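Local coordinates for CBS domain-containing protein CBSX2 (Arabidopsis thaliana, PDB 3SL7) that regulates the thioredoxin system of the chloroplast and thereby modulates plant development, probably through its pair of CBS domains, at the interface of chains A and B. Numbering follows the deposited sequence. Chains: chain A/B, CBS domain-containing protein CBSX2.

The interface of chains A and B. Residues chain A 147, 150-151, 154; chain B 33, 59, 82, 88.
In the two-fold dimer of the deposited assembly, an association common among CBS-pair proteins, the C-terminal helix of one subunit, A:147-159, lies against the other subunit and meets B:Trp82, in a loop, and B:Leu88, on helix B:85-93. The patch illustrates how a cationic cap and an aliphatic seam can share one aromatic ring. A:Arg147, at the first turn of its helix, lays its guanidinium over one face of the benzo half of the B:Trp82 indole, shifted toward the rim, the two planes 22° apart. NH1 of A:Arg147 sits 3.6 Å from the centroid of the six-membered ring of B:Trp82, a cation-pi contact, while its CZ is 3.5 Å from CZ2 of the indole. NH2 of A:Arg147 hangs above the NE1-CE2 edge of the indole, just beyond the rim, but the indole N-H points away from it, so this end is held by contact and not by a hydrogen bond. A bend at chi3 (55°) in the arginine chain turns its end onto the ring. Within chain B, CD1 of B:Leu88 covers the opposite face near the rim, so the indole is held between leucine and arginine. On the side away from the arginine, the rim of the benzo ring meets two valines of the next helical turn: A:Val150 CG1 touches CH2 of B:Trp82 at 3.7 Å, and A:Val151 CG2 approaches its CZ2 at 3.8 Å. Were B:Trp82 replaced by an alanine, the A:Arg147 guanidinium would probably lose its aromatic platform, and a gap would be likely to open beside both valines. Beyond the ring, B:Leu88 serves both subunits, since its other methyl, CD2, lies 3.8 Å from A:Val150 CG1 and also packs against CB of A:Ala154. With CG1 anti to the backbone N (chi1 175°), A:Val151 splits its branches between two partners: CG2 goes to the indole, whereas CG1 meets CG1 of B:Val33, on helix B:25-35, at 3.7 Å.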
loop_
_atom_site.group_PDB
_atom_site.type_symbol
_atom_site.label_atom_id
_atom_site.label_comp_id
_atom_site.label_asym_id
_atom_site.label_seq_id
_atom_site.Cartn_x
_atom_site.Cartn_y
_atom_site.Cartn_z
ATOM N N ARG A 147 -3.140 -6.741 -6.317
ATOM C CA ARG A 147 -3.368 -7.937 -5.520
ATOM C C ARG A 147 -4.644 -7.774 -4.706
ATOM O O ARG A 147 -5.417 -8.720 -4.550
ATOM C CB ARG A 147 -2.174 -8.225 -4.615
ATOM C CG ARG A 147 -0.976 -8.805 -5.350
ATOM C CD ARG A 147 0.219 -8.968 -4.419
ATOM N NE ARG A 147 -0.099 -9.770 -3.239
ATOM C CZ ARG A 147 -0.212 -11.097 -3.244
ATOM N NH1 ARG A 147 -0.049 -11.775 -4.376
ATOM N NH2 ARG A 147 -0.496 -11.747 -2.120
ATOM N N VAL A 150 -7.632 -8.655 -6.627
ATOM C CA VAL A 150 -7.774 -10.096 -6.801
ATOM C C VAL A 150 -8.354 -10.711 -5.538
ATOM O O VAL A 150 -9.214 -11.579 -5.599
ATOM C CB VAL A 150 -6.431 -10.767 -7.167
ATOM C CG1 VAL A 150 -6.588 -12.283 -7.217
ATOM C CG2 VAL A 150 -5.914 -10.231 -8.505
ATOM N N VAL A 151 -7.900 -10.250 -4.383
ATOM C CA VAL A 151 -8.476 -10.719 -3.127
ATOM C C VAL A 151 -9.966 -10.346 -3.048
ATOM O O VAL A 151 -10.812 -11.144 -2.638
ATOM C CB VAL A 151 -7.720 -10.141 -1.938
ATOM C CG1 VAL A 151 -8.405 -10.525 -0.618
ATOM C CG2 VAL A 151 -6.270 -10.613 -1.975
ATOM N N ALA A 154 -11.912 -12.900 -5.057
ATOM C CA ALA A 154 -12.089 -14.170 -4.347
ATOM C C ALA A 154 -13.152 -14.052 -3.255
ATOM O O ALA A 154 -13.967 -14.955 -3.060
ATOM C CB ALA A 154 -10.767 -14.642 -3.758
ATOM N N VAL B 33 -8.966 -4.578 1.593
ATOM C CA VAL B 33 -9.075 -4.364 0.160
ATOM C C VAL B 33 -9.834 -3.077 -0.165
ATOM O O VAL B 33 -9.507 -2.394 -1.132
ATOM C CB VAL B 33 -9.707 -5.580 -0.573
ATOM C CG1 VAL B 33 -8.972 -6.861 -0.198
ATOM C CG2 VAL B 33 -11.157 -5.694 -0.243
ATOM N N LEU B 59 -4.232 -14.176 5.605
ATOM C CA LEU B 59 -4.150 -15.146 4.510
ATOM C C LEU B 59 -2.892 -15.990 4.626
ATOM O O LEU B 59 -2.185 -16.196 3.640
ATOM C CB LEU B 59 -4.135 -14.430 3.158
ATOM C CG LEU B 59 -5.352 -13.561 2.858
ATOM C CD1 LEU B 59 -5.113 -12.701 1.622
ATOM C CD2 LEU B 59 -6.598 -14.409 2.707
ATOM N N TRP B 82 -0.408 -16.559 -1.045
ATOM C CA TRP B 82 -0.985 -17.272 -2.178
ATOM C C TRP B 82 -0.235 -16.946 -3.464
ATOM O O TRP B 82 0.305 -15.851 -3.617
ATOM C CB TRP B 82 -2.465 -16.921 -2.331
ATOM C CG TRP B 82 -2.734 -15.449 -2.340
ATOM C CD1 TRP B 82 -2.811 -14.623 -1.257
ATOM C CD2 TRP B 82 -2.965 -14.627 -3.488
ATOM N NE1 TRP B 82 -3.076 -13.338 -1.660
ATOM C CE2 TRP B 82 -3.175 -13.313 -3.026
ATOM C CE3 TRP B 82 -3.015 -14.872 -4.864
ATOM C CZ2 TRP B 82 -3.430 -12.250 -3.889
ATOM C CZ3 TRP B 82 -3.269 -13.817 -5.717
ATOM C CH2 TRP B 82 -3.473 -12.522 -5.228
ATOM N N LEU B 88 -5.671 -18.878 -3.424
ATOM C CA LEU B 88 -6.322 -17.775 -2.739
ATOM C C LEU B 88 -7.752 -18.129 -2.339
ATOM O O LEU B 88 -8.169 -17.865 -1.210
ATOM C CB LEU B 88 -6.329 -16.536 -3.630
ATOM C CG LEU B 88 -7.088 -15.351 -3.045
ATOM C CD1 LEU B 88 -6.453 -14.945 -1.717
ATOM C CD2 LEU B 88 -7.077 -14.208 -4.026
#